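PDB 5OLT: cellulose biosynthesis protein BcsG from Salmonella typhimurium LT2, which is required for cellulose biosynthesis, this chain being its zinc-binding extramembrane domain, a member of the alkaline phosphatase family. Local coordinates for residues K45-P49 and S322-V326. Residues are numbered along the deposited sequence; the frame is centred on the assembly and turned at random.
Sequences KTTFP and SELVV
Val326 reaches from its helix against the extended run Thr46-Pro49, and in the conformers given here for Val326 and Thr46 each side-chain carbon of the valine has a partner. Val326 CB lies 3.7 Å from Thr46 CG2. CG1, held between the backbone N and the carbonyl carbon (chi1 81°), meets the same methyl tip to tip, with Val326 CG1 3.6 Å from Thr46 CG2. The other branch turns to the aromatic side: Val326 CG2 sits over one face of the Phe48 ring, 3.9 Å from its centroid and 19° off the normal, a CH-pi contact. Val326 CG2 also touches Thr47 O at 3.4 Å and Pro49 CD at 3.9 Å. One turn back along the helix the contact becomes polar. Thr46 OG1 and Ser322 OG share a hydrogen bond of 3.0 Å, and Ser322 OG is gripped again by Ser113 OG. A water joins Thr46 OG1 to Glu323, donating to Glu323 OE1 at 2.8 Å, while Glu323 OE2 pairs with Arg327. Residues 45-49, in the loop between helix 27-42 and strand 60-66, run beside helix 318-328, with Phe48 continuing onto Leu132 and Asn135 of helix 132-138 and Val325 reaching Met260 of central-sheet strand 259-265.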
loop_
_atom_site.group_PDB
_atom_site.type_symbol
_atom_site.label_atom_id
_atom_site.label_comp_id
_atom_site.label_asym_id
_atom_site.label_seq_id
_atom_site.Cartn_x
_atom_site.Cartn_y
_atom_site.Cartn_z
ATOM N N LYS A 45 -7.501 -9.120 -12.143
ATOM C CA LYS A 45 -7.631 -9.696 -10.810
ATOM C C LYS A 45 -6.455 -10.617 -10.587
ATOM O O LYS A 45 -5.878 -11.158 -11.536
ATOM C CB LYS A 45 -8.976 -10.418 -10.623
ATOM C CG LYS A 45 -9.111 -11.720 -11.369
ATOM C CD LYS A 45 -10.371 -12.464 -10.932
ATOM C CE LYS A 45 -10.356 -13.899 -11.470
ATOM N NZ LYS A 45 -11.423 -14.772 -10.897
ATOM N N THR A 46 -6.116 -10.744 -9.319
ATOM C CA THR A 46 -5.217 -11.792 -8.867
ATOM C C THR A 46 -6.038 -13.050 -8.710
ATOM O O THR A 46 -7.068 -13.068 -8.071
ATOM C CB THR A 46 -4.645 -11.421 -7.508
ATOM O OG1 THR A 46 -4.115 -10.111 -7.608
ATOM C CG2 THR A 46 -3.571 -12.401 -7.100
ATOM N N THR A 47 -5.571 -14.136 -9.267
ATOM C CA THR A 47 -6.299 -15.389 -8.969
ATOM C C THR A 47 -5.630 -16.137 -7.825
ATOM O O THR A 47 -4.460 -16.506 -7.929
ATOM C CB THR A 47 -6.444 -16.274 -10.202
ATOM O OG1 THR A 47 -7.201 -15.541 -11.172
ATOM C CG2 THR A 47 -7.205 -17.541 -9.869
ATOM N N PHE A 48 -6.365 -16.261 -6.723
ATOM C CA PHE A 48 -5.968 -17.136 -5.610
ATOM C C PHE A 48 -6.310 -18.595 -5.902
ATOM O O PHE A 48 -7.277 -18.876 -6.621
ATOM C CB PHE A 48 -6.588 -16.655 -4.304
ATOM C CG PHE A 48 -5.884 -15.464 -3.728
ATOM C CD1 PHE A 48 -6.118 -14.176 -4.237
ATOM C CD2 PHE A 48 -4.955 -15.628 -2.695
ATOM C CE1 PHE A 48 -5.432 -13.099 -3.724
ATOM C CE2 PHE A 48 -4.251 -14.550 -2.194
ATOM C CZ PHE A 48 -4.504 -13.264 -2.690
ATOM N N PRO A 49 -5.516 -19.535 -5.360
ATOM C CA PRO A 49 -5.888 -20.953 -5.533
ATOM C C PRO A 49 -7.195 -21.279 -4.816
ATOM O O PRO A 49 -7.563 -20.601 -3.840
ATOM C CB PRO A 49 -4.748 -21.701 -4.840
ATOM C CG PRO A 49 -4.158 -20.703 -3.887
ATOM C CD PRO A 49 -4.266 -19.377 -4.598
ATOM N N SER A 322 -0.964 -7.541 -4.095
ATOM C CA SER A 322 -1.767 -8.736 -4.123
ATOM C C SER A 322 -1.051 -9.863 -4.889
ATOM O O SER A 322 -1.093 -11.041 -4.449
ATOM C CB SER A 322 -3.155 -8.431 -4.693
ATOM O OG SER A 322 -3.942 -9.619 -4.688
ATOM N N GLU A 323 -0.414 -9.531 -6.020
ATOM C CA GLU A 323 0.315 -10.575 -6.739
ATOM C C GLU A 323 1.456 -11.166 -5.924
ATOM O O GLU A 323 1.634 -12.386 -5.912
ATOM C CB GLU A 323 0.855 -9.995 -8.041
ATOM C CG GLU A 323 1.614 -10.994 -8.886
ATOM C CD GLU A 323 0.815 -12.164 -9.351
ATOM O OE1 GLU A 323 -0.421 -12.049 -9.504
ATOM O OE2 GLU A 323 1.456 -13.225 -9.604
ATOM N N LEU A 324 2.203 -10.328 -5.202
ATOM C CA LEU A 324 3.264 -10.878 -4.365
ATOM C C LEU A 324 2.704 -11.772 -3.269
ATOM O O LEU A 324 3.305 -12.831 -2.974
ATOM C CB LEU A 324 4.110 -9.741 -3.746
ATOM C CG LEU A 324 5.091 -9.078 -4.738
ATOM C CD1 LEU A 324 5.613 -7.788 -4.138
ATOM C CD2 LEU A 324 6.254 -10.012 -5.120
ATOM N N VAL A 325 1.548 -11.409 -2.694
ATOM C CA VAL A 325 0.884 -12.266 -1.715
ATOM C C VAL A 325 0.504 -13.614 -2.328
ATOM O O VAL A 325 0.764 -14.653 -1.702
ATOM C CB VAL A 325 -0.318 -11.555 -1.019
ATOM C CG1 VAL A 325 -1.079 -12.529 -0.097
ATOM C CG2 VAL A 325 0.191 -10.333 -0.228
ATOM N N VAL A 326 -0.108 -13.632 -3.508
ATOM C CA VAL A 326 -0.480 -14.936 -4.019
ATOM C C VAL A 326 0.773 -15.780 -4.319
ATOM O O VAL A 326 0.742 -16.989 -4.063
ATOM C CB VAL A 326 -1.469 -14.813 -5.185
ATOM C CG1 VAL A 326 -0.768 -14.500 -6.485
ATOM C CG2 VAL A 326 -2.321 -16.057 -5.315
HETATM O O HOH W 1 -2.285 -10.001 -9.503
#